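Local coordinates for protein BT_4661 (Bacteroides thetaiotaomicron, PDB 4AK1) that probably binds heparin or heparan sulfate at the cell surface, as a SusE-like protein of the heparin utilisation locus, at residues A[343-348]-A[421-426]; A[375-380]-A[390-395]. All coordinates share one frame; numbering follows the deposited sequence.

Interaction 1 of 2, residues A[343-348]-A[421-426]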
loop_
_atom_site.group_PDB
_atom_site.type_symbol
_atom_site.label_atom_id
_atom_site.label_comp_id
_atom_site.label_asym_id
_atom_site.label_seq_id
_atom_site.Cartn_x
_atom_site.Cartn_y
_atom_site.Cartn_z
ATOM N N ASN A 343 -28.139 -24.443 -19.149
ATOM C CA ASN A 343 -26.803 -24.970 -19.003
ATOM C C ASN A 343 -26.340 -25.448 -20.364
ATOM O O ASN A 343 -26.973 -26.331 -20.948
ATOM C CB ASN A 343 -26.829 -26.163 -18.044
ATOM C CG ASN A 343 -27.184 -25.755 -16.634
ATOM O OD1 ASN A 343 -26.317 -25.336 -15.875
ATOM N ND2 ASN A 343 -28.457 -25.846 -16.283
ATOM N N ASP A 344 -25.257 -24.862 -20.871
ATOM C CA ASP A 344 -24.697 -25.287 -22.136
ATOM C C ASP A 344 -23.218 -24.938 -22.244
ATOM O O ASP A 344 -22.644 -24.374 -21.334
ATOM C CB ASP A 344 -25.470 -24.686 -23.309
ATOM C CG ASP A 344 -25.713 -25.700 -24.409
ATOM O OD1 ASP A 344 -24.745 -26.362 -24.857
ATOM O OD2 ASP A 344 -26.882 -25.853 -24.816
ATOM N N VAL A 345 -22.605 -25.284 -23.369
ATOM C CA VAL A 345 -21.165 -25.084 -23.536
ATOM C C VAL A 345 -20.911 -23.860 -24.429
ATOM O O VAL A 345 -21.852 -23.295 -24.985
ATOM C CB VAL A 345 -20.475 -26.366 -24.066
ATOM C CG1 VAL A 345 -20.789 -27.559 -23.147
ATOM C CG2 VAL A 345 -20.899 -26.663 -25.505
ATOM N N GLN A 346 -19.654 -23.440 -24.540
ATOM C CA GLN A 346 -19.308 -22.225 -25.270
ATOM C C GLN A 346 -19.671 -22.287 -26.752
ATOM O O GLN A 346 -19.608 -23.365 -27.371
ATOM C CB GLN A 346 -17.812 -22.006 -25.249
ATOM C CG GLN A 346 -17.155 -21.946 -23.902
ATOM C CD GLN A 346 -15.677 -22.150 -24.084
ATOM O OE1 GLN A 346 -15.197 -23.292 -24.186
ATOM N NE2 GLN A 346 -14.939 -21.042 -24.150
ATOM N N ALA A 347 -20.020 -21.120 -27.303
ATOM C CA ALA A 347 -20.119 -20.900 -28.759
ATOM C C ALA A 347 -21.241 -21.652 -29.503
ATOM O O ALA A 347 -21.239 -21.731 -30.744
ATOM C CB ALA A 347 -18.769 -21.124 -29.433
ATOM N N VAL A 348 -22.212 -22.191 -28.777
ATOM C CA VAL A 348 -23.276 -22.929 -29.453
ATOM C C VAL A 348 -24.567 -22.113 -29.500
ATOM O O VAL A 348 -24.754 -21.195 -28.712
ATOM C CB VAL A 348 -23.517 -24.341 -28.859
ATOM C CG1 VAL A 348 -22.220 -25.150 -28.880
ATOM C CG2 VAL A 348 -24.097 -24.260 -27.454
ATOM N N THR A 421 -20.259 -23.594 -19.841
ATOM C CA THR A 421 -19.057 -24.353 -19.507
ATOM C C THR A 421 -18.241 -24.626 -20.780
ATOM O O THR A 421 -18.658 -24.270 -21.886
ATOM C CB THR A 421 -19.387 -25.685 -18.806
ATOM O OG1 THR A 421 -20.200 -26.486 -19.670
ATOM C CG2 THR A 421 -20.101 -25.469 -17.453
ATOM N N ALA A 422 -17.062 -25.231 -20.610
ATOM C CA ALA A 422 -16.113 -25.389 -21.718
ATOM C C ALA A 422 -16.684 -26.282 -22.829
ATOM O O ALA A 422 -17.290 -27.316 -22.543
ATOM C CB ALA A 422 -14.800 -25.964 -21.194
ATOM N N ASN A 423 -16.537 -25.851 -24.080
ATOM C CA ASN A 423 -16.827 -26.702 -25.247
ATOM C C ASN A 423 -15.529 -27.420 -25.597
ATOM O O ASN A 423 -14.526 -26.763 -25.795
ATOM C CB ASN A 423 -17.301 -25.822 -26.421
ATOM C CG ASN A 423 -17.749 -26.618 -27.640
ATOM O OD1 ASN A 423 -17.299 -27.732 -27.876
ATOM N ND2 ASN A 423 -18.652 -26.039 -28.419
ATOM N N PRO A 424 -15.541 -28.770 -25.651
ATOM C CA PRO A 424 -14.342 -29.548 -25.994
ATOM C C PRO A 424 -13.817 -29.272 -27.404
ATOM O O PRO A 424 -12.703 -29.685 -27.731
ATOM C CB PRO A 424 -14.811 -31.008 -25.866
ATOM C CG PRO A 424 -16.304 -30.948 -26.015
ATOM C CD PRO A 424 -16.711 -29.639 -25.398
ATOM N N ASN A 425 -14.609 -28.569 -28.215
ATOM C CA ASN A 425 -14.225 -28.202 -29.593
ATOM C C ASN A 425 -13.771 -26.751 -29.697
ATOM O O ASN A 425 -13.364 -26.300 -30.761
ATOM C CB ASN A 425 -15.414 -28.420 -30.539
ATOM C CG ASN A 425 -15.825 -29.869 -30.618
ATOM O OD1 ASN A 425 -14.966 -30.751 -30.695
ATOM N ND2 ASN A 425 -17.135 -30.132 -30.586
ATOM N N TYR A 426 -13.865 -26.015 -28.593
ATOM C CA TYR A 426 -13.534 -24.591 -28.620
ATOM C C TYR A 426 -12.079 -24.302 -29.016
ATOM O O TYR A 426 -11.137 -24.869 -28.444
ATOM C CB TYR A 426 -13.878 -23.905 -27.280
ATOM C CG TYR A 426 -13.646 -22.410 -27.338
ATOM C CD1 TYR A 426 -14.544 -21.570 -28.003
ATOM C CD2 TYR A 426 -12.503 -21.837 -26.758
ATOM C CE1 TYR A 426 -14.311 -20.190 -28.079
ATOM C CE2 TYR A 426 -12.270 -20.465 -26.819
ATOM C CZ TYR A 426 -13.172 -19.656 -27.479
ATOM O OH TYR A 426 -12.935 -18.307 -27.549
HETATM O O HOH W 1 -22.826 -26.692 -19.297
#
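Asn423 ND2 donates twice: to Gln346 O, 3.0 Å from ND2 in a nearly straight bond lying in the amide plane, and to Thr523 O. With CG anti to the backbone N (chi1 -175°), the Asn423 amide reaches the type II turn that runs from Val345 to Val348, and Val345 CG2 rests 3.7 Å from ND2. Gln346 accepts a second bond from Asn423, now at its side chain. The extended side chain brings OE1 within 2.9 Å of Asn423 N, which approaches in the carbonyl plane on a lone pair. Beyond it, Gln346 NE2 sits 3.6 Å above the centre of the Tyr426 ring, the amide and ring planes 39° apart. A leucine here would probably leave Asn423 N without this acceptor and the Tyr426 face without its amide cover. All this follows the last rung of a parallel edge pairing, consistent with an immunoglobulin-like sandwich, in which Thr421 N donates to Asp344 O at 2.9 Å and Gln346 N reaches Thr421 O only weakly. A water donates to Thr421 OG1 at 2.7 Å and weakly to Asp344 O. Past the pairing, an Asx turn, with Asn425 N above the carbonyl plane of Asn423 OD1, bends the chain toward the sheet that holds strand 525-535, where Asn423 packs on Val525 and its O accepts from Lys469. Asp43 of the second subunit accepts from Ala422 N.

Interaction 2 of 2, residues A[375-380]-A[390-395]; sequences QGELAL and KGNKIP
The Asx turn at Asn392, in the loop between strands 386-388 and 397-407, offers the backbone N-H of Lys393 to the carboxylate of Glu377, in the loop that leads into strand 379-380. Asn392 OD1 accepts from Ile394 N at 3.0 Å, which holds the loop curled while Lys393 N points toward Glu377. Glu377 OE1 lies 3.0 Å from Lys393 N and is met from well above the carboxylate plane, though the N-H itself aims almost straight at the oxygen (166°). The bend at chi2 of Glu377 (-62°) folds its carboxylate over this stretch of backbone, and OE1 also comes within 3.5 Å of Asn392 CB. The aliphatic part of the same side chain also packs: Glu377 CB lies 3.6 Å from Ile394 CG1, the two side chains running alongside one another in opposing senses. Next to them Leu378 CD1 meets Ile394 CD1 at 3.7 Å, the side chains at about a right angle. Both residues are buried and continue inward, Leu378 onto Phe367 and Ile386, Ile394 onto Leu374 and Ile388, so the pair bridges two loops to the core of the small sandwich. The Lys393 side chain turns its ammonium away from Glu377, and across this contact the carboxylate is met by a main-chain N-H and not by a salt bridge, with aliphatic packing beside the polar bond.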
loop_
_atom_site.group_PDB
_atom_site.type_symbol
_atom_site.label_atom_id
_atom_site.label_comp_id
_atom_site.label_asym_id
_atom_site.label_seq_id
_atom_site.Cartn_x
_atom_site.Cartn_y
_atom_site.Cartn_z
ATOM N N GLN A 375 -24.103 -8.587 -22.991
ATOM C CA GLN A 375 -24.596 -7.490 -23.840
ATOM C C GLN A 375 -24.163 -7.687 -25.288
ATOM O O GLN A 375 -22.991 -7.901 -25.567
ATOM C CB GLN A 375 -24.141 -6.136 -23.271
ATOM C CG GLN A 375 -24.889 -5.807 -21.980
ATOM C CD GLN A 375 -24.347 -4.606 -21.221
ATOM O OE1 GLN A 375 -23.807 -3.670 -21.811
ATOM N NE2 GLN A 375 -24.516 -4.622 -19.896
ATOM N N GLY A 376 -25.129 -7.681 -26.195
ATOM C CA GLY A 376 -24.861 -8.004 -27.598
ATOM C C GLY A 376 -24.872 -9.501 -27.910
ATOM O O GLY A 376 -24.861 -9.891 -29.081
ATOM N N GLU A 377 -24.908 -10.342 -26.872
ATOM C CA GLU A 377 -24.871 -11.797 -27.066
ATOM C C GLU A 377 -26.235 -12.470 -26.942
ATOM O O GLU A 377 -26.409 -13.594 -27.407
ATOM C CB GLU A 377 -23.877 -12.466 -26.108
ATOM C CG GLU A 377 -22.435 -11.946 -26.159
ATOM C CD GLU A 377 -21.747 -12.128 -27.503
ATOM O OE1 GLU A 377 -22.025 -13.116 -28.226
ATOM O OE2 GLU A 377 -20.894 -11.269 -27.835
ATOM N N LEU A 378 -27.180 -11.808 -26.271
ATOM C CA LEU A 378 -28.532 -12.324 -26.106
ATOM C C LEU A 378 -29.496 -11.394 -26.816
ATOM O O LEU A 378 -29.443 -10.175 -26.617
ATOM C CB LEU A 378 -28.910 -12.421 -24.607
ATOM C CG LEU A 378 -28.508 -13.682 -23.811
ATOM C CD1 LEU A 378 -26.997 -13.826 -23.712
ATOM C CD2 LEU A 378 -29.113 -13.697 -22.411
ATOM N N ALA A 379 -30.370 -11.953 -27.643
ATOM C CA ALA A 379 -31.383 -11.136 -28.334
ATOM C C ALA A 379 -32.789 -11.504 -27.881
ATOM O O ALA A 379 -33.179 -12.673 -27.924
ATOM C CB ALA A 379 -31.251 -11.281 -29.853
ATOM N N LEU A 380 -33.543 -10.491 -27.458
ATOM C CA LEU A 380 -34.919 -10.650 -27.032
ATOM C C LEU A 380 -35.871 -10.356 -28.200
ATOM O O LEU A 380 -35.810 -9.272 -28.787
ATOM C CB LEU A 380 -35.156 -9.676 -25.884
ATOM C CG LEU A 380 -36.301 -9.763 -24.896
ATOM C CD1 LEU A 380 -36.483 -11.159 -24.310
ATOM C CD2 LEU A 380 -36.014 -8.728 -23.810
ATOM N N LYS A 390 -25.019 -19.451 -32.653
ATOM C CA LYS A 390 -23.767 -20.202 -32.845
ATOM C C LYS A 390 -22.617 -19.199 -33.020
ATOM O O LYS A 390 -22.801 -18.152 -33.642
ATOM C CB LYS A 390 -23.902 -21.143 -34.054
ATOM C CG LYS A 390 -22.608 -21.808 -34.509
ATOM C CD LYS A 390 -22.847 -22.603 -35.795
ATOM C CE LYS A 390 -21.562 -23.269 -36.268
ATOM N NZ LYS A 390 -21.135 -24.282 -35.270
ATOM N N GLY A 391 -21.457 -19.481 -32.418
ATOM C CA GLY A 391 -20.273 -18.599 -32.525
ATOM C C GLY A 391 -20.270 -17.393 -31.597
ATOM O O GLY A 391 -19.379 -16.526 -31.672
ATOM N N ASN A 392 -21.267 -17.337 -30.712
ATOM C CA ASN A 392 -21.344 -16.294 -29.687
ATOM C C ASN A 392 -20.083 -16.279 -28.802
ATOM O O ASN A 392 -19.414 -17.299 -28.663
ATOM C CB ASN A 392 -22.633 -16.469 -28.850
ATOM C CG ASN A 392 -22.496 -17.530 -27.758
ATOM O OD1 ASN A 392 -21.937 -17.257 -26.698
ATOM N ND2 ASN A 392 -23.035 -18.729 -28.000
ATOM N N LYS A 393 -19.772 -15.130 -28.197
ATOM C CA LYS A 393 -18.527 -14.963 -27.444
ATOM C C LYS A 393 -18.722 -14.947 -25.934
ATOM O O LYS A 393 -17.859 -14.449 -25.214
ATOM C CB LYS A 393 -17.819 -13.661 -27.849
ATOM C CG LYS A 393 -17.654 -13.480 -29.352
ATOM C CD LYS A 393 -16.514 -14.314 -29.890
ATOM C CE LYS A 393 -16.254 -13.979 -31.355
ATOM N NZ LYS A 393 -15.485 -15.082 -31.990
ATOM N N ILE A 394 -19.841 -15.467 -25.444
ATOM C CA ILE A 394 -20.059 -15.494 -23.991
ATOM C C ILE A 394 -18.961 -16.308 -23.298
ATOM O O ILE A 394 -18.770 -17.484 -23.618
ATOM C CB ILE A 394 -21.445 -16.067 -23.601
ATOM C CG1 ILE A 394 -22.563 -15.295 -24.309
ATOM C CG2 ILE A 394 -21.608 -16.051 -22.080
ATOM C CD1 ILE A 394 -23.956 -15.905 -24.177
ATOM N N PRO A 395 -18.235 -15.686 -22.343
ATOM C CA PRO A 395 -17.199 -16.404 -21.614
ATOM C C PRO A 395 -17.808 -17.493 -20.755
ATOM O O PRO A 395 -18.970 -17.382 -20.343
ATOM C CB PRO A 395 -16.578 -15.317 -20.705
ATOM C CG PRO A 395 -16.953 -14.012 -21.358
ATOM C CD PRO A 395 -18.329 -14.281 -21.902
#

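Interactions 1 and 2 illustrate how one small sandwich is tied together at an end: their centres are about 13 Å apart, and the residues of interaction 2 fall within the chain that separates 343-348 from 421-426. The two meet directly where the turn of 343-348 lies against 390-395, with Ala347 O 2.8 Å from Gly391 N in a probable hydrogen bond. Asn392 ND2, which donates to Lys389 O, also packs against Val348 O, without the geometry of a hydrogen bond. Interaction 1 looks outward to the sheet that holds strand 525-535 and to the second subunit, interaction 2 inward to hydrophobic side chains. The Leu378 side chain is about 14 Å from a bound sodium ion, too far for direct contact.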